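Local coordinates for sortase family protein (Clostridium perfringens, PDB 6IXZ), which is a class C sortase, a cysteine transpeptidase that probably joins pilin subunits, as other sortases of this class do, through an acyl-thioester intermediate, at residues E16-V21 with H134-D139. Residues are numbered along the deposited sequence; the frame is centred on the assembly and turned at random.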
ATOM      1  N   GLU A  16       6.374   1.689 -17.967  1.00 36.71           N
ATOM      2  CA  GLU A  16       7.256   1.251 -19.037  1.00 42.05           C
ATOM      3  C   GLU A  16       8.003  -0.001 -18.605  1.00 39.34           C
ATOM      4  O   GLU A  16       8.143  -0.935 -19.386  1.00 32.10           O
ATOM      5  CB  GLU A  16       8.262   2.333 -19.434  1.00 48.99           C
ATOM      6  CG  GLU A  16       8.915   2.061 -20.787  1.00 56.65           C
ATOM      7  CD  GLU A  16      10.368   2.499 -20.853  1.00 64.30           C
ATOM      8  OE1 GLU A  16      11.169   1.798 -21.514  1.00 71.78           O
ATOM      9  OE2 GLU A  16      10.706   3.553 -20.271  1.00 59.87           O
ATOM     10  N   LYS A  17       8.528   0.019 -17.382  1.00 37.40           N
ATOM     11  CA  LYS A  17       9.526  -0.951 -16.945  1.00 37.79           C
ATOM     12  C   LYS A  17       8.894  -2.311 -16.649  1.00 39.19           C
ATOM     13  O   LYS A  17       9.452  -3.355 -17.001  1.00 42.46           O
ATOM     14  CB  LYS A  17      10.256  -0.442 -15.706  1.00 40.90           C
ATOM     15  CG  LYS A  17      10.921  -1.542 -14.895  1.00 41.67           C
ATOM     16  CD  LYS A  17      11.688  -0.998 -13.698  1.00 51.63           C
ATOM     17  CE  LYS A  17      12.015  -2.109 -12.705  1.00 57.12           C
ATOM     18  NZ  LYS A  17      13.043  -1.710 -11.701  1.00 66.41           N
ATOM     19  N   ILE A  18       7.727  -2.301 -16.016  1.00 37.10           N
ATOM     20  CA  ILE A  18       7.000  -3.554 -15.753  1.00 41.37           C
ATOM     21  C   ILE A  18       6.469  -4.111 -17.070  1.00 40.54           C
ATOM     22  O   ILE A  18       6.505  -5.315 -17.293  1.00 43.20           O
ATOM     23  CB  ILE A  18       5.832  -3.377 -14.741  1.00 34.43           C
ATOM     24  CG1 ILE A  18       5.477  -4.714 -14.086  1.00 35.64           C
ATOM     25  CG2 ILE A  18       4.591  -2.808 -15.414  1.00 35.60           C
ATOM     26  CD1 ILE A  18       6.346  -5.046 -12.903  1.00 38.42           C
ATOM     27  N   ASN A  19       6.059  -3.226 -17.976  1.00 43.96           N
ATOM     28  CA  ASN A  19       5.547  -3.670 -19.272  1.00 45.07           C
ATOM     29  C   ASN A  19       6.565  -4.462 -20.110  1.00 46.34           C
ATOM     30  O   ASN A  19       6.179  -5.155 -21.051  1.00 41.95           O
ATOM     31  CB  ASN A  19       5.010  -2.481 -20.072  1.00 44.76           C
ATOM     32  CG  ASN A  19       3.556  -2.175 -19.757  1.00 51.77           C
ATOM     33  OD1 ASN A  19       2.962  -2.783 -18.865  1.00 48.30           O
ATOM     34  ND2 ASN A  19       2.971  -1.243 -20.498  1.00 54.24           N
ATOM     35  N   ASN A  20       7.848  -4.372 -19.759  1.00 51.53           N
ATOM     36  CA  ASN A  20       8.914  -5.046 -20.518  1.00 52.82           C
ATOM     37  C   ASN A  20       9.596  -6.186 -19.767  1.00 52.29           C
ATOM     38  O   ASN A  20      10.596  -6.727 -20.237  1.00 54.83           O
ATOM     39  CB  ASN A  20       9.991  -4.040 -20.947  1.00 53.76           C
ATOM     40  CG  ASN A  20       9.507  -3.079 -22.018  1.00 56.55           C
ATOM     41  OD1 ASN A  20       8.850  -3.474 -22.987  1.00 47.56           O
ATOM     42  ND2 ASN A  20       9.835  -1.803 -21.847  1.00 55.81           N
ATOM     43  N   VAL A  21       9.078  -6.538 -18.594  1.00 48.83           N
ATOM     44  CA  VAL A  21       9.561  -7.708 -17.865  1.00 45.15           C
ATOM     45  C   VAL A  21       8.814  -8.956 -18.329  1.00 45.12           C
ATOM     46  O   VAL A  21       7.587  -8.948 -18.428  1.00 36.39           O
ATOM     47  CB  VAL A  21       9.355  -7.549 -16.343  1.00 51.38           C
ATOM     48  CG1 VAL A  21       9.576  -8.871 -15.625  1.00 46.40           C
ATOM     49  CG2 VAL A  21      10.285  -6.481 -15.793  1.00 54.14           C
ATOM     50  N   HIS A 134      -2.747  -1.001  -8.705  1.00 21.54           N
ATOM     51  CA  HIS A 134      -2.112  -1.516  -9.912  1.00 20.95           C
ATOM     52  C   HIS A 134      -0.693  -1.937  -9.607  1.00 20.30           C
ATOM     53  O   HIS A 134       0.188  -1.088  -9.526  1.00 22.35           O
ATOM     54  CB  HIS A 134      -2.116  -0.405 -10.963  1.00 19.92           C
ATOM     55  CG  HIS A 134      -3.488  -0.059 -11.433  1.00 22.81           C
ATOM     56  ND1 HIS A 134      -4.247  -0.944 -12.160  1.00 25.27           N
ATOM     57  CD2 HIS A 134      -4.308   0.965 -11.117  1.00 25.58           C
ATOM     58  CE1 HIS A 134      -5.429  -0.414 -12.395  1.00 25.18           C
ATOM     59  NE2 HIS A 134      -5.497   0.739 -11.762  1.00 26.26           N
ATOM     60  N   ILE A 135      -0.488  -3.225  -9.309  1.00 20.04           N
ATOM     61  CA  ILE A 135       0.716  -3.673  -8.616  1.00 19.65           C
ATOM     62  C   ILE A 135       1.244  -4.915  -9.333  1.00 26.79           C
ATOM     63  O   ILE A 135       0.526  -5.904  -9.463  1.00 30.25           O
ATOM     64  CB  ILE A 135       0.401  -4.047  -7.160  1.00 23.80           C
ATOM     65  CG1 ILE A 135      -0.188  -2.836  -6.412  1.00 22.00           C
ATOM     66  CG2 ILE A 135       1.627  -4.631  -6.474  1.00 24.05           C
ATOM     67  CD1 ILE A 135       0.827  -1.889  -5.823  1.00 21.40           C
ATOM     68  N   LEU A 136       2.434  -4.813  -9.917  1.00 30.90           N
ATOM     69  CA  LEU A 136       3.022  -5.911 -10.689  1.00 31.93           C
ATOM     70  C   LEU A 136       1.992  -6.551 -11.631  1.00 28.37           C
ATOM     71  O   LEU A 136       1.821  -7.775 -11.646  1.00 30.57           O
ATOM     72  CB  LEU A 136       3.631  -6.961  -9.746  1.00 30.69           C
ATOM     73  CG  LEU A 136       4.962  -6.614  -9.067  1.00 37.11           C
ATOM     74  CD1 LEU A 136       5.238  -5.122  -9.051  1.00 36.77           C
ATOM     75  CD2 LEU A 136       5.023  -7.171  -7.662  1.00 38.45           C
ATOM     76  N   LYS A 137       1.306  -5.714 -12.399  1.00 30.88           N
ATOM     77  CA  LYS A 137       0.389  -6.170 -13.457  1.00 37.25           C
ATOM     78  C   LYS A 137      -0.964  -6.660 -12.947  1.00 39.25           C
ATOM     79  O   LYS A 137      -1.860  -6.948 -13.735  1.00 32.30           O
ATOM     80  CB  LYS A 137       1.034  -7.268 -14.305  1.00 40.98           C
ATOM     81  CG  LYS A 137       2.334  -6.847 -14.952  1.00 41.51           C
ATOM     82  CD  LYS A 137       2.072  -5.931 -16.129  1.00 49.35           C
ATOM     83  CE  LYS A 137       1.834  -6.722 -17.402  1.00 52.73           C
ATOM     84  NZ  LYS A 137       1.627  -5.811 -18.563  1.00 59.81           N
ATOM     85  N   LYS A 138      -1.127  -6.703 -11.630  1.00 41.05           N
ATOM     86  CA  LYS A 138      -2.422  -6.999 -11.044  1.00 35.21           C
ATOM     87  C   LYS A 138      -3.242  -5.740 -10.911  1.00 36.47           C
ATOM     88  O   LYS A 138      -2.730  -4.681 -10.526  1.00 21.20           O
ATOM     89  CB  LYS A 138      -2.261  -7.662  -9.681  1.00 44.30           C
ATOM     90  CG  LYS A 138      -1.678  -9.066  -9.748  1.00 42.30           C
ATOM     91  CD  LYS A 138      -1.916  -9.817  -8.452  1.00 46.70           C
ATOM     92  CE  LYS A 138      -3.168 -10.679  -8.523  1.00 51.70           C
ATOM     93  NZ  LYS A 138      -2.865 -12.070  -8.979  1.00 49.94           N
ATOM     94  N   ASP A 139      -4.507  -5.852 -11.309  1.00 28.28           N
ATOM     95  CA  ASP A 139      -5.498  -4.834 -11.049  1.00 34.78           C
ATOM     96  C   ASP A 139      -6.354  -5.288  -9.876  1.00 36.36           C
ATOM     97  O   ASP A 139      -7.006  -6.337  -9.956  1.00 33.21           O
ATOM     98  CB  ASP A 139      -6.382  -4.655 -12.279  1.00 34.40           C
ATOM     99  CG  ASP A 139      -5.640  -4.040 -13.457  1.00 38.50           C
ATOM    100  OD1 ASP A 139      -4.594  -3.372 -13.269  1.00 37.33           O
ATOM    101  OD2 ASP A 139      -6.162  -4.164 -14.575  1.00 39.44           O
TER
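A type I' beta hairpin of the sortase domain, turning at Leu136 and Lys137, meets the C-terminal end of the N-terminal helix 5-18, where a type I turn from Ile18 to Val21 leads the chain on toward helix 23-41. With CG1 of Ile18 anti to the backbone N (chi1 -158°), the longer branch reaches the hairpin, and its CD1 lies 4.0 Å from Leu136 CD1, the two side chains crossing at about a right angle. Behind that tip, Ile18 CG1 rests 3.9 Å from Lys137 CG, and Ile18 CG2 sits close to CD of the same lysine; these two side chains run past each other in opposite directions. Bends at chi2 and chi3 (-75° and -87°) fold the lysine alongside Ile18 and bring its ammonium to Asn19, where NZ gives a weak hydrogen bond of 3.3 Å to OD1. Two backbone bonds between Ile135 and Lys138 close the hairpin. Just below the turn, His134 ND1 donates to Asp139 OD1 at 2.7 Å, tying the two strands together; OD1 lies in the ring plane, but the bond is bent and ND1 comes from above the carboxylate plane. His134 NE2 bonds Glu65. Leu136 packs on Leu29, Ile30 and Ile33 of helix 23-41, and the backbones of His134 and Leu136 bond to Tyr63 and Leu61, so the hairpin tip touches both helices and pairs with strand 60-66.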